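Local coordinates for protein putative hemolysin (Streptococcus mutans UA159, PDB 2RK5) that is a putative membrane hemolysin of the UPF0053 family, possibly flavin adenine dinucleotide-binding, represented here by its transporter-associated domain, at residues 56-59 and 64-67. Numbering follows the deposited sequence. Where two conformers were deposited one is given.
Sequences HFEV and KHLE
Val59 and Leu66 form an antiparallel hydrogen-bonded pair, each backbone amide answering the other's carbonyl. Val59 N donates to Leu66 O at 2.9 Å, and Leu66 N returns a nearly straight bond (179°) to Val59 O at 2.8 Å. Both acceptors take a second, weaker donor: the CA-H of Glu58 reaches Leu66 O at 3.3 Å, and that of His65 approaches Val59 O. One step along, Glu58 and Glu67 make the non-hydrogen-bonded pair, while Phe57 turns to Leu68 for its backbone bonds. On the side of 64-67 turned from 56-59, Glu67 bonds through its backbone to Leu84 of strand 77-85, and His65 N to Ser86 OG.

Val59 CG2 meets Leu66 CB at 4.0 Å; Leu29 touches both side chains, and Phe40 of helix 37-45 backs Val59. On the other face, Glu58 CG and Glu67 CG lie 3.9 Å apart. With CG anti to its carbonyl carbon (chi1 -71°), Glu58 places OE1 2.8 Å from His65 NE2 as modelled, though the ring's orientation is doubtful. The hairpin thus has an apolar face packed on the protein and a polar one of glutamates and histidines, where Glu58 OE2 and Glu67 OE2, 4.7 Å apart, would disfavour each other unless offset, perhaps by the imidazoles.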
ATOM      1  N   HIS A  56     -13.632  -2.468  -3.571  1.00  9.26           N
ATOM      2  CA  HIS A  56     -14.669  -1.948  -2.683  1.00  9.61           C
ATOM      3  C   HIS A  56     -14.555  -2.625  -1.334  1.00 10.50           C
ATOM      4  O   HIS A  56     -14.351  -3.832  -1.277  1.00 10.62           O
ATOM      5  CB  HIS A  56     -16.019  -2.307  -3.245  1.00 10.25           C
ATOM      6  CG  HIS A  56     -16.326  -1.661  -4.547  1.00 11.91           C
ATOM      7  ND1 HIS A  56     -15.540  -1.793  -5.675  1.00 14.47           N
ATOM      8  CD2 HIS A  56     -17.408  -0.951  -4.932  1.00 13.98           C
ATOM      9  CE1 HIS A  56     -16.097  -1.144  -6.678  1.00 13.27           C
ATOM     10  NE2 HIS A  56     -17.237  -0.636  -6.260  1.00 17.78           N
ATOM     11  N   PHE A  57     -14.665  -1.844  -0.265  1.00  9.42           N
ATOM     12  CA  PHE A  57     -14.650  -2.408   1.086  1.00 10.12           C
ATOM     13  C   PHE A  57     -15.812  -1.848   1.864  1.00 10.40           C
ATOM     14  O   PHE A  57     -15.970  -0.648   1.947  1.00 11.47           O
ATOM     15  CB  PHE A  57     -13.341  -2.062   1.809  1.00 10.98           C
ATOM     16  CG  PHE A  57     -13.103  -2.877   3.049  1.00 10.37           C
ATOM     17  CD1 PHE A  57     -13.092  -4.242   2.990  1.00 12.44           C
ATOM     18  CD2 PHE A  57     -12.848  -2.274   4.261  1.00 16.08           C
ATOM     19  CE1 PHE A  57     -12.845  -5.005   4.107  1.00 14.55           C
ATOM     20  CE2 PHE A  57     -12.601  -3.055   5.403  1.00 14.64           C
ATOM     21  CZ  PHE A  57     -12.621  -4.398   5.312  1.00 13.69           C
ATOM     22  N   GLU A  58     -16.630  -2.728   2.413  1.00 10.45           N
ATOM     23  CA  GLU A  58     -17.833  -2.307   3.105  1.00 12.33           C
ATOM     24  C   GLU A  58     -17.702  -2.642   4.581  1.00 12.13           C
ATOM     25  O   GLU A  58     -17.318  -3.756   4.962  1.00 12.27           O
ATOM     26  CB  GLU A  58     -19.060  -2.993   2.490  1.00 13.10           C
ATOM     27  CG  GLU A  58     -19.372  -2.440   1.116  1.00 16.31           C
ATOM     28  CD  GLU A  58     -20.581  -3.077   0.467  1.00 17.93           C
ATOM     29  OE1 GLU A  58     -21.703  -2.804   0.915  1.00 24.86           O
ATOM     30  OE2 GLU A  58     -20.410  -3.844  -0.501  1.00 25.11           O
ATOM     31  N   VAL A  59     -18.016  -1.654   5.403  1.00 11.96           N
ATOM     32  CA  VAL A  59     -18.009  -1.864   6.842  1.00 13.03           C
ATOM     33  C   VAL A  59     -19.205  -1.210   7.494  1.00 12.99           C
ATOM     34  O   VAL A  59     -19.802  -0.311   6.936  1.00 13.06           O
ATOM     35  CB  VAL A  59     -16.698  -1.363   7.486  1.00 13.78           C
ATOM     36  CG1 VAL A  59     -15.502  -2.163   6.979  1.00 15.63           C
ATOM     37  CG2 VAL A  59     -16.504   0.118   7.262  1.00 16.13           C
ATOM     38  N   LYS A  64     -23.885   3.185  10.939  1.00 14.57           N
ATOM     39  CA  LYS A  64     -23.666   3.632   9.563  1.00 14.80           C
ATOM     40  C   LYS A  64     -23.037   2.490   8.751  1.00 14.12           C
ATOM     41  O   LYS A  64     -22.142   1.772   9.250  1.00 15.61           O
ATOM     42  CB  LYS A  64     -22.718   4.830   9.504  1.00 16.62           C
ATOM     43  CG  LYS A  64     -23.214   6.125  10.170  1.00 20.14           C
ATOM     44  CD  LYS A  64     -22.511   6.227  11.543  1.00 21.44           C
ATOM     45  CE  LYS A  64     -23.049   7.283  12.411  1.00 22.76           C
ATOM     46  NZ  LYS A  64     -22.795   7.051  13.834  1.00 19.16           N
ATOM     47  N   HIS A  65     -23.525   2.291   7.526  0.50 13.93           N
ATOM     48  CA  HIS A  65     -22.855   1.416   6.573  0.50 13.25           C
ATOM     49  C   HIS A  65     -22.002   2.314   5.698  0.50 12.50           C
ATOM     50  O   HIS A  65     -22.481   3.312   5.206  0.50 12.01           O
ATOM     51  CB  HIS A  65     -23.847   0.644   5.703  0.50 14.09           C
ATOM     52  CG  HIS A  65     -23.206  -0.089   4.563  0.50 14.69           C
ATOM     53  ND1 HIS A  65     -22.892  -1.431   4.610  0.50 17.22           N
ATOM     54  CD2 HIS A  65     -22.830   0.339   3.335  0.50 16.69           C
ATOM     55  CE1 HIS A  65     -22.348  -1.792   3.462  0.50 17.42           C
ATOM     56  NE2 HIS A  65     -22.288  -0.732   2.674  0.50 17.26           N
ATOM     57  N   LEU A  66     -20.726   1.971   5.560  1.00 11.20           N
ATOM     58  CA  LEU A  66     -19.789   2.729   4.733  1.00 11.46           C
ATOM     59  C   LEU A  66     -19.310   1.818   3.614  1.00 10.77           C
ATOM     60  O   LEU A  66     -18.958   0.659   3.850  1.00 10.77           O
ATOM     61  CB  LEU A  66     -18.576   3.140   5.545  1.00 11.78           C
ATOM     62  CG  LEU A  66     -18.759   4.004   6.790  1.00 15.41           C
ATOM     63  CD1 LEU A  66     -17.401   4.336   7.435  1.00 18.05           C
ATOM     64  CD2 LEU A  66     -19.470   5.229   6.445  1.00 17.86           C
ATOM     65  N   GLU A  67     -19.246   2.375   2.412  1.00  9.75           N
ATOM     66  CA  GLU A  67     -18.600   1.702   1.280  1.00  9.37           C
ATOM     67  C   GLU A  67     -17.392   2.555   0.894  1.00  8.50           C
ATOM     68  O   GLU A  67     -17.537   3.742   0.613  1.00  9.59           O
ATOM     69  CB  GLU A  67     -19.550   1.515   0.092  1.00  9.87           C
ATOM     70  CG  GLU A  67     -18.894   0.800  -1.071  1.00 10.47           C
ATOM     71  CD  GLU A  67     -19.803   0.591  -2.268  1.00 10.51           C
ATOM     72  OE1 GLU A  67     -20.873   1.199  -2.315  1.00 13.82           O
ATOM     73  OE2 GLU A  67     -19.406  -0.157  -3.182  1.00 16.93           O
TER